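Local coordinates for protein orotidine 5'-phosphate decarboxylase (Methanocaldococcus jannaschii, PDB 4LUI) that probably catalyses the decarboxylation of orotidine 5'-monophosphate to uridine 5'-monophosphate, the last step of de novo UMP synthesis, at residues M21-L26 with Y46-K51. Numbering follows the deposited sequence.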
loop_
_atom_site.group_PDB
_atom_site.type_symbol
_atom_site.label_atom_id
_atom_site.label_comp_id
_atom_site.label_asym_id
_atom_site.label_seq_id
_atom_site.Cartn_x
_atom_site.Cartn_y
_atom_site.Cartn_z
ATOM N N MET B 21 26.255 2.207 16.969
ATOM C CA MET B 21 26.076 1.561 15.669
ATOM C C MET B 21 24.601 1.293 15.390
ATOM O O MET B 21 23.896 0.760 16.241
ATOM C CB MET B 21 26.844 0.242 15.645
ATOM C CG MET B 21 28.265 0.351 16.181
ATOM S SD MET B 21 29.054 -1.254 16.411
ATOM C CE MET B 21 28.220 -1.865 17.872
ATOM N N PRO B 22 24.127 1.642 14.188
ATOM C CA PRO B 22 22.717 1.358 13.897
ATOM C C PRO B 22 22.407 -0.133 13.816
ATOM O O PRO B 22 23.308 -0.964 13.670
ATOM C CB PRO B 22 22.489 2.031 12.536
ATOM C CG PRO B 22 23.839 2.168 11.938
ATOM C CD PRO B 22 24.783 2.371 13.090
ATOM N N LYS B 23 21.123 -0.457 13.934
ATOM C CA LYS B 23 20.647 -1.821 13.783
ATOM C C LYS B 23 20.630 -2.202 12.300
ATOM O O LYS B 23 20.501 -1.343 11.435
ATOM C CB LYS B 23 19.251 -1.949 14.385
ATOM C CG LYS B 23 19.265 -1.816 15.914
ATOM C CD LYS B 23 17.878 -1.932 16.514
ATOM C CE LYS B 23 17.166 -0.599 16.536
ATOM N NZ LYS B 23 15.898 -0.677 17.330
ATOM N N LEU B 24 20.776 -3.491 12.012
ATOM C CA LEU B 24 20.742 -3.966 10.637
ATOM C C LEU B 24 19.379 -4.573 10.326
ATOM O O LEU B 24 18.945 -5.520 10.986
ATOM C CB LEU B 24 21.849 -4.999 10.403
ATOM C CG LEU B 24 21.837 -5.700 9.047
ATOM C CD1 LEU B 24 22.044 -4.691 7.917
ATOM C CD2 LEU B 24 22.923 -6.777 9.013
ATOM N N MET B 25 18.705 -4.019 9.322
ATOM C CA MET B 25 17.386 -4.490 8.921
ATOM C C MET B 25 17.489 -5.119 7.551
ATOM O O MET B 25 17.927 -4.471 6.603
ATOM C CB MET B 25 16.381 -3.329 8.889
ATOM C CG MET B 25 14.978 -3.762 8.444
ATOM S SD MET B 25 13.827 -2.373 8.384
ATOM C CE MET B 25 13.697 -1.975 10.116
ATOM N N LEU B 26 17.094 -6.384 7.446
ATOM C CA LEU B 26 17.090 -7.069 6.158
ATOM C C LEU B 26 15.792 -6.796 5.410
ATOM O O LEU B 26 14.713 -7.061 5.949
ATOM C CB LEU B 26 17.260 -8.592 6.362
ATOM C CG LEU B 26 17.074 -9.464 5.105
ATOM C CD1 LEU B 26 18.111 -9.109 4.044
ATOM C CD2 LEU B 26 17.125 -10.958 5.447
ATOM N N TYR B 46 22.686 -12.313 12.804
ATOM C CA TYR B 46 23.392 -11.100 12.394
ATOM C C TYR B 46 22.483 -9.913 12.113
ATOM O O TYR B 46 22.921 -8.766 12.167
ATOM C CB TYR B 46 24.251 -11.381 11.166
ATOM C CG TYR B 46 25.382 -12.308 11.486
ATOM C CD1 TYR B 46 26.480 -11.859 12.203
ATOM C CD2 TYR B 46 25.342 -13.638 11.104
ATOM C CE1 TYR B 46 27.523 -12.715 12.514
ATOM C CE2 TYR B 46 26.376 -14.498 11.410
ATOM C CZ TYR B 46 27.462 -14.032 12.114
ATOM O OH TYR B 46 28.493 -14.890 12.414
ATOM N N VAL B 47 21.221 -10.180 11.804
ATOM C CA VAL B 47 20.289 -9.097 11.535
ATOM C C VAL B 47 19.519 -8.756 12.795
ATOM O O VAL B 47 19.321 -9.608 13.660
ATOM C CB VAL B 47 19.302 -9.445 10.386
ATOM C CG1 VAL B 47 20.074 -9.829 9.140
ATOM C CG2 VAL B 47 18.358 -10.576 10.806
ATOM N N ASP B 48 19.097 -7.501 12.903
ATOM C CA ASP B 48 18.359 -7.056 14.078
ATOM C C ASP B 48 16.868 -6.981 13.778
ATOM O O ASP B 48 16.041 -7.028 14.692
ATOM C CB ASP B 48 18.868 -5.690 14.539
ATOM C CG ASP B 48 20.314 -5.742 14.953
ATOM O OD1 ASP B 48 20.608 -6.401 15.978
ATOM O OD2 ASP B 48 21.161 -5.153 14.252
ATOM N N ALA B 49 16.534 -6.868 12.498
ATOM C CA ALA B 49 15.137 -6.767 12.079
ATOM C C ALA B 49 14.950 -7.341 10.688
ATOM O O ALA B 49 15.886 -7.383 9.895
ATOM C CB ALA B 49 14.661 -5.309 12.111
ATOM N N ILE B 50 13.729 -7.776 10.396
ATOM C CA ILE B 50 13.390 -8.273 9.067
ATOM C C ILE B 50 12.196 -7.485 8.551
ATOM O O ILE B 50 11.187 -7.366 9.254
ATOM C CB ILE B 50 13.046 -9.774 9.101
ATOM C CG1 ILE B 50 14.258 -10.579 9.602
ATOM C CG2 ILE B 50 12.617 -10.256 7.708
ATOM C CD1 ILE B 50 13.982 -12.032 9.836
ATOM N N LYS B 51 12.321 -6.934 7.343
ATOM C CA LYS B 51 11.253 -6.152 6.719
ATOM C C LYS B 51 10.651 -6.955 5.567
ATOM O O LYS B 51 11.369 -7.408 4.664
ATOM C CB LYS B 51 11.811 -4.805 6.219
ATOM C CG LYS B 51 10.771 -3.831 5.651
ATOM C CD LYS B 51 11.373 -2.458 5.285
ATOM C CE LYS B 51 12.219 -2.506 4.009
ATOM N NZ LYS B 51 11.410 -2.788 2.786
#
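Met25 and Leu26 pair in parallel with Ala49 and Ile50, joining the first two strands of the TIM barrel within the beta-alpha-beta unit built around helix 33-43. Regular pairing runs from Leu26 N to Ala49 O (2.9 Å) and from Lys51 N to Leu26 O (2.8 Å). Where the pairing begins, Leu24 O accepts two donors, Asp48 N in its carbonyl plane and Ala49 N tilted from it on a more bent bond. Just before the second strand, the carboxylate of Asp48 takes the place of a backbone acceptor for Leu24 N: its CG lies anti to the carbonyl carbon (chi1 -62°), which carries the carboxylate back to the first strand, where OD2 takes the N-H of Leu24 on its anti lone pair, 2.8 Å from Leu24 N and nearly straight. The same oxygen forms a salt bridge with Lys228 of helix 220-230, so an alanine in place of this aspartate would probably leave both Leu24 N and that lysine without their carboxylate partner. On the helix-facing side, Val47 CG1 touches both Leu24 CD2 and Leu26 CB, with Ile39 and Val43 also against Leu26. On the barrel-interior side, Met25 CG and CE each lie 4.0 Å from Ala49 CB. Lys51, probably a substrate-binding residue, salt-bridges Asp79 through NZ, while the Met25 side chain runs obliquely across its aliphatic part, with SD 3.8 Å from Lys51 CB.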